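CCMAN5 (PDB 2XSG) probably hydrolyses alpha-mannosidic linkages as a family 92 glycoside hydrolase with a bound calcium ion, acting on mannose-containing glycans. Local coordinates at residues P256-V268 against A325-V339. Residues are numbered along the deposited sequence; the frame is centred on the assembly and turned at random.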
loop_
_atom_site.group_PDB
_atom_site.type_symbol
_atom_site.label_atom_id
_atom_site.label_comp_id
_atom_site.label_asym_id
_atom_site.label_seq_id
_atom_site.Cartn_x
_atom_site.Cartn_y
_atom_site.Cartn_z
ATOM N N PRO A 256 15.549 -1.078 -13.311
ATOM C CA PRO A 256 16.260 -0.073 -12.541
ATOM C C PRO A 256 17.755 -0.068 -12.849
ATOM O O PRO A 256 18.484 0.826 -12.377
ATOM C CB PRO A 256 16.015 -0.512 -11.088
ATOM C CG PRO A 256 14.860 -1.510 -11.156
ATOM C CD PRO A 256 15.095 -2.186 -12.458
ATOM N N VAL A 257 18.208 -1.035 -13.648
ATOM C CA VAL A 257 19.644 -1.252 -13.856
ATOM C C VAL A 257 20.183 -0.607 -15.147
ATOM O O VAL A 257 21.173 0.142 -15.109
ATOM C CB VAL A 257 19.975 -2.761 -13.821
ATOM C CG1 VAL A 257 21.399 -3.053 -14.300
ATOM C CG2 VAL A 257 19.744 -3.315 -12.412
ATOM N N SER A 258 19.573 -0.930 -16.286
ATOM C CA SER A 258 20.046 -0.397 -17.565
ATOM C C SER A 258 19.113 -0.755 -18.676
ATOM O O SER A 258 18.211 -1.601 -18.509
ATOM C CB SER A 258 21.463 -0.901 -17.901
ATOM O OG SER A 258 21.473 -2.277 -18.284
ATOM N N VAL A 259 19.310 -0.094 -19.814
ATOM C CA VAL A 259 18.552 -0.423 -21.001
ATOM C C VAL A 259 18.862 -1.858 -21.433
ATOM O O VAL A 259 17.952 -2.632 -21.739
ATOM C CB VAL A 259 18.827 0.584 -22.144
ATOM C CG1 VAL A 259 18.646 -0.086 -23.517
ATOM C CG2 VAL A 259 17.888 1.802 -22.003
ATOM N N GLU A 260 20.144 -2.222 -21.437
ATOM C CA GLU A 260 20.503 -3.538 -21.885
ATOM C C GLU A 260 19.992 -4.604 -20.921
ATOM O O GLU A 260 19.536 -5.662 -21.365
ATOM C CB GLU A 260 22.009 -3.669 -22.172
ATOM C CG GLU A 260 22.390 -5.006 -22.870
ATOM C CD GLU A 260 21.904 -5.148 -24.332
ATOM O OE1 GLU A 260 21.847 -4.148 -25.088
ATOM O OE2 GLU A 260 21.585 -6.289 -24.730
ATOM N N GLN A 261 20.007 -4.319 -19.625
ATOM C CA GLN A 261 19.376 -5.235 -18.681
ATOM C C GLN A 261 17.866 -5.392 -18.971
ATOM O O GLN A 261 17.341 -6.503 -18.906
ATOM C CB GLN A 261 19.629 -4.826 -17.229
ATOM C CG GLN A 261 19.111 -5.850 -16.220
ATOM C CD GLN A 261 19.847 -7.180 -16.317
ATOM O OE1 GLN A 261 21.031 -7.255 -16.017
ATOM N NE2 GLN A 261 19.148 -8.228 -16.749
ATOM N N ALA A 262 17.193 -4.296 -19.329
ATOM C CA ALA A 262 15.770 -4.352 -19.698
ATOM C C ALA A 262 15.528 -5.260 -20.926
ATOM O O ALA A 262 14.569 -6.009 -20.971
ATOM C CB ALA A 262 15.217 -2.951 -19.937
ATOM N N ARG A 263 16.427 -5.179 -21.908
ATOM C CA ARG A 263 16.400 -6.049 -23.092
ATOM C C ARG A 263 16.548 -7.530 -22.754
ATOM O O ARG A 263 15.811 -8.375 -23.268
ATOM C CB ARG A 263 17.494 -5.613 -24.067
ATOM C CG ARG A 263 17.148 -4.340 -24.825
ATOM C CD ARG A 263 18.393 -3.811 -25.514
ATOM N NE ARG A 263 18.144 -2.579 -26.251
ATOM C CZ ARG A 263 19.092 -1.744 -26.674
ATOM N NH1 ARG A 263 20.375 -1.993 -26.406
ATOM N NH2 ARG A 263 18.752 -0.647 -27.361
ATOM N N ILE A 264 17.510 -7.835 -21.892
ATOM C CA ILE A 264 17.696 -9.193 -21.395
ATOM C C ILE A 264 16.442 -9.653 -20.635
ATOM O O ILE A 264 15.907 -10.732 -20.910
ATOM C CB ILE A 264 18.925 -9.269 -20.500
ATOM C CG1 ILE A 264 20.191 -9.091 -21.350
ATOM C CG2 ILE A 264 18.942 -10.588 -19.668
ATOM C CD1 ILE A 264 21.414 -8.743 -20.526
ATOM N N ASP A 265 15.970 -8.824 -19.706
ATOM C CA ASP A 265 14.754 -9.129 -18.948
ATOM C C ASP A 265 13.607 -9.450 -19.888
ATOM O O ASP A 265 12.832 -10.370 -19.632
ATOM C CB ASP A 265 14.354 -7.953 -18.045
ATOM C CG ASP A 265 15.353 -7.698 -16.917
ATOM O OD1 ASP A 265 16.156 -8.608 -16.572
ATOM O OD2 ASP A 265 15.343 -6.569 -16.374
ATOM N N GLN A 266 13.499 -8.678 -20.969
ATOM C CA GLN A 266 12.418 -8.849 -21.911
ATOM C C GLN A 266 12.511 -10.194 -22.615
ATOM O O GLN A 266 11.491 -10.869 -22.757
ATOM C CB GLN A 266 12.327 -7.707 -22.940
ATOM C CG GLN A 266 11.009 -7.756 -23.691
ATOM C CD GLN A 266 10.732 -6.515 -24.510
ATOM O OE1 GLN A 266 10.025 -5.589 -24.052
ATOM N NE2 GLN A 266 11.289 -6.472 -25.717
ATOM N N GLN A 267 13.717 -10.577 -23.049
ATOM C CA GLN A 267 13.904 -11.876 -23.693
ATOM C C GLN A 267 13.642 -13.029 -22.715
ATOM O O GLN A 267 13.048 -14.043 -23.108
ATOM C CB GLN A 267 15.265 -12.009 -24.404
ATOM C CG GLN A 267 16.492 -12.231 -23.526
ATOM C CD GLN A 267 17.818 -12.020 -24.279
ATOM O OE1 GLN A 267 17.835 -11.509 -25.413
ATOM N NE2 GLN A 267 18.935 -12.402 -23.644
ATOM N N VAL A 268 14.035 -12.849 -21.448
ATOM C CA VAL A 268 13.789 -13.862 -20.411
ATOM C C VAL A 268 12.303 -13.978 -20.093
ATOM O O VAL A 268 11.748 -15.059 -20.141
ATOM C CB VAL A 268 14.632 -13.616 -19.115
ATOM C CG1 VAL A 268 14.159 -14.524 -17.971
ATOM C CG2 VAL A 268 16.124 -13.875 -19.391
ATOM N N ALA A 325 12.135 -4.975 -7.527
ATOM C CA ALA A 325 13.142 -4.076 -8.116
ATOM C C ALA A 325 14.429 -4.811 -8.536
ATOM O O ALA A 325 15.498 -4.209 -8.627
ATOM C CB ALA A 325 13.471 -2.960 -7.145
ATOM N N THR A 326 14.292 -6.103 -8.829
ATOM C CA THR A 326 15.400 -6.993 -9.226
ATOM C C THR A 326 15.314 -7.387 -10.699
ATOM O O THR A 326 14.230 -7.665 -11.215
ATOM C CB THR A 326 15.385 -8.298 -8.361
ATOM O OG1 THR A 326 15.363 -7.937 -6.974
ATOM C CG2 THR A 326 16.586 -9.224 -8.635
ATOM N N SER A 327 16.467 -7.433 -11.360
ATOM C CA SER A 327 16.566 -7.894 -12.742
ATOM C C SER A 327 16.457 -9.410 -12.826
ATOM O O SER A 327 16.543 -10.089 -11.804
ATOM C CB SER A 327 17.900 -7.455 -13.340
ATOM O OG SER A 327 18.993 -8.168 -12.769
ATOM N N THR A 328 16.285 -9.935 -14.043
ATOM C CA THR A 328 16.281 -11.395 -14.263
ATOM C C THR A 328 17.669 -12.008 -14.046
ATOM O O THR A 328 17.808 -13.225 -13.924
ATOM C CB THR A 328 15.701 -11.794 -15.650
ATOM O OG1 THR A 328 16.486 -11.199 -16.699
ATOM C CG2 THR A 328 14.255 -11.338 -15.774
ATOM N N SER A 329 18.691 -11.150 -13.989
ATOM C CA SER A 329 20.050 -11.587 -13.726
ATOM C C SER A 329 20.401 -11.567 -12.236
ATOM O O SER A 329 21.550 -11.838 -11.875
ATOM C CB SER A 329 21.050 -10.731 -14.510
ATOM O OG SER A 329 20.729 -10.709 -15.886
ATOM N N GLY A 330 19.425 -11.234 -11.389
ATOM C CA GLY A 330 19.622 -11.167 -9.940
ATOM C C GLY A 330 20.371 -9.945 -9.428
ATOM O O GLY A 330 21.007 -10.011 -8.381
ATOM N N THR A 331 20.294 -8.833 -10.159
ATOM C CA THR A 331 20.928 -7.580 -9.753
ATOM C C THR A 331 19.904 -6.472 -9.465
ATOM O O THR A 331 18.760 -6.546 -9.895
ATOM C CB THR A 331 21.947 -7.067 -10.797
ATOM O OG1 THR A 331 21.276 -6.724 -12.013
ATOM C CG2 THR A 331 23.022 -8.122 -11.091
ATOM N N TYR A 332 20.337 -5.439 -8.746
ATOM C CA TYR A 332 19.498 -4.291 -8.425
ATOM C C TYR A 332 20.370 -3.029 -8.445
ATOM O O TYR A 332 21.599 -3.121 -8.484
ATOM C CB TYR A 332 18.823 -4.513 -7.060
ATOM C CG TYR A 332 19.705 -4.265 -5.848
ATOM C CD1 TYR A 332 20.514 -5.276 -5.308
ATOM C CD2 TYR A 332 19.725 -3.010 -5.232
ATOM C CE1 TYR A 332 21.336 -5.026 -4.176
ATOM C CE2 TYR A 332 20.522 -2.764 -4.108
ATOM C CZ TYR A 332 21.332 -3.769 -3.589
ATOM O OH TYR A 332 22.126 -3.475 -2.481
ATOM N N ARG A 333 19.760 -1.846 -8.448
ATOM C CA ARG A 333 20.559 -0.637 -8.350
ATOM C C ARG A 333 20.434 -0.035 -6.969
ATOM O O ARG A 333 19.335 0.126 -6.447
ATOM C CB ARG A 333 20.204 0.409 -9.416
ATOM C CG ARG A 333 21.013 1.715 -9.209
ATOM C CD ARG A 333 20.946 2.660 -10.375
ATOM N NE ARG A 333 19.591 2.722 -10.874
ATOM C CZ ARG A 333 18.655 3.573 -10.467
ATOM N NH1 ARG A 333 18.914 4.502 -9.550
ATOM N NH2 ARG A 333 17.455 3.476 -11.006
ATOM N N GLY A 334 21.574 0.293 -6.385
ATOM C CA GLY A 334 21.626 0.810 -5.033
ATOM C C GLY A 334 21.542 2.317 -5.035
ATOM O O GLY A 334 21.774 2.953 -6.066
ATOM N N VAL A 335 21.214 2.894 -3.884
ATOM C CA VAL A 335 21.205 4.353 -3.719
ATOM C C VAL A 335 22.571 4.993 -3.977
ATOM O O VAL A 335 22.655 6.205 -4.142
ATOM C CB VAL A 335 20.644 4.787 -2.328
ATOM C CG1 VAL A 335 19.152 4.555 -2.253
ATOM C CG2 VAL A 335 21.353 4.052 -1.195
ATOM N N ASP A 336 23.639 4.187 -4.018
ATOM C CA ASP A 336 24.957 4.696 -4.435
ATOM C C ASP A 336 25.044 4.895 -5.957
ATOM O O ASP A 336 25.984 5.511 -6.468
ATOM C CB ASP A 336 26.102 3.811 -3.917
ATOM C CG ASP A 336 26.006 2.363 -4.393
ATOM O OD1 ASP A 336 25.023 1.989 -5.081
ATOM O OD2 ASP A 336 26.932 1.592 -4.062
ATOM N N GLY A 337 24.062 4.379 -6.688
ATOM C CA GLY A 337 24.003 4.604 -8.127
ATOM C C GLY A 337 24.674 3.473 -8.881
ATOM O O GLY A 337 24.802 3.524 -10.110
ATOM N N ALA A 338 25.089 2.450 -8.141
ATOM C CA ALA A 338 25.800 1.325 -8.727
ATOM C C ALA A 338 24.977 0.038 -8.705
ATOM O O ALA A 338 23.988 -0.082 -7.977
ATOM C CB ALA A 338 27.138 1.126 -8.028
ATOM N N VAL A 339 25.407 -0.922 -9.510
ATOM C CA VAL A 339 24.740 -2.198 -9.647
ATOM C C VAL A 339 25.282 -3.168 -8.594
ATOM O O VAL A 339 26.494 -3.238 -8.380
ATOM C CB VAL A 339 24.949 -2.770 -11.051
ATOM C CG1 VAL A 339 24.221 -4.099 -11.214
ATOM C CG2 VAL A 339 24.466 -1.762 -12.103
HETATM O O HOH W 1 22.731 -6.416 -14.210
#
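Asp265, one helical turn after Gln261, grips the Ser327–Gly330 type I turn through a single carboxylate oxygen, a group able to take several donors at once. Thr328 OG1 donates to the anti lone pair of Asp265 OD1 at 2.6 Å, while Thr328 N reaches the same OD1 from above the carboxylate plane at 2.9 Å. Threonine suits this place because its hydroxyl, set between the backbone N and carbonyl carbon (chi1 60°), meets the same acceptor as its own amide. Gln261 NE2 is the third donor to Asp265 OD1 (3.0 Å) and also gives a hydrogen bond to Ser329 OG (3.1 Å), so its amide links helix and turn. Were Asp265 replaced by an alanine, Thr328 N and OG1 would probably lose their shared acceptor, and the Gln261 amide one of its two anchors. Because glutamine also accepts, one water extends the network, donating to Gln261 OE1 and lying 2.7 Å from Thr331 OG1.

Before the helix, the carbonyl of Pro256 faces the guanidinium edge of Arg333, which offers it two N-H groups. Arg333 NE donates to Pro256 O at 2.7 Å, close to the guanidinium plane, and Arg333 NH2 adds a weak bond; the bend at chi3 (43°) turns this edge onto the carbonyl.

Apolar contacts fill in around these bonds. Gln261 CG packs on Ser327 CB, Val268 meets Thr328 tip to tip, and the fork of Val257 lets CG1 touch Val339 CG2 at 4.0 Å while CG2 lies against Thr331.

The contact thus joins helix 259-270 to the hairpin of strands 331-333 and 339-341. Strands 198-208 and 248-255 also pack against the helix, whereas the Tyr332 hydroxyl is hydrogen-bonded to Asp384 of helix 368-387.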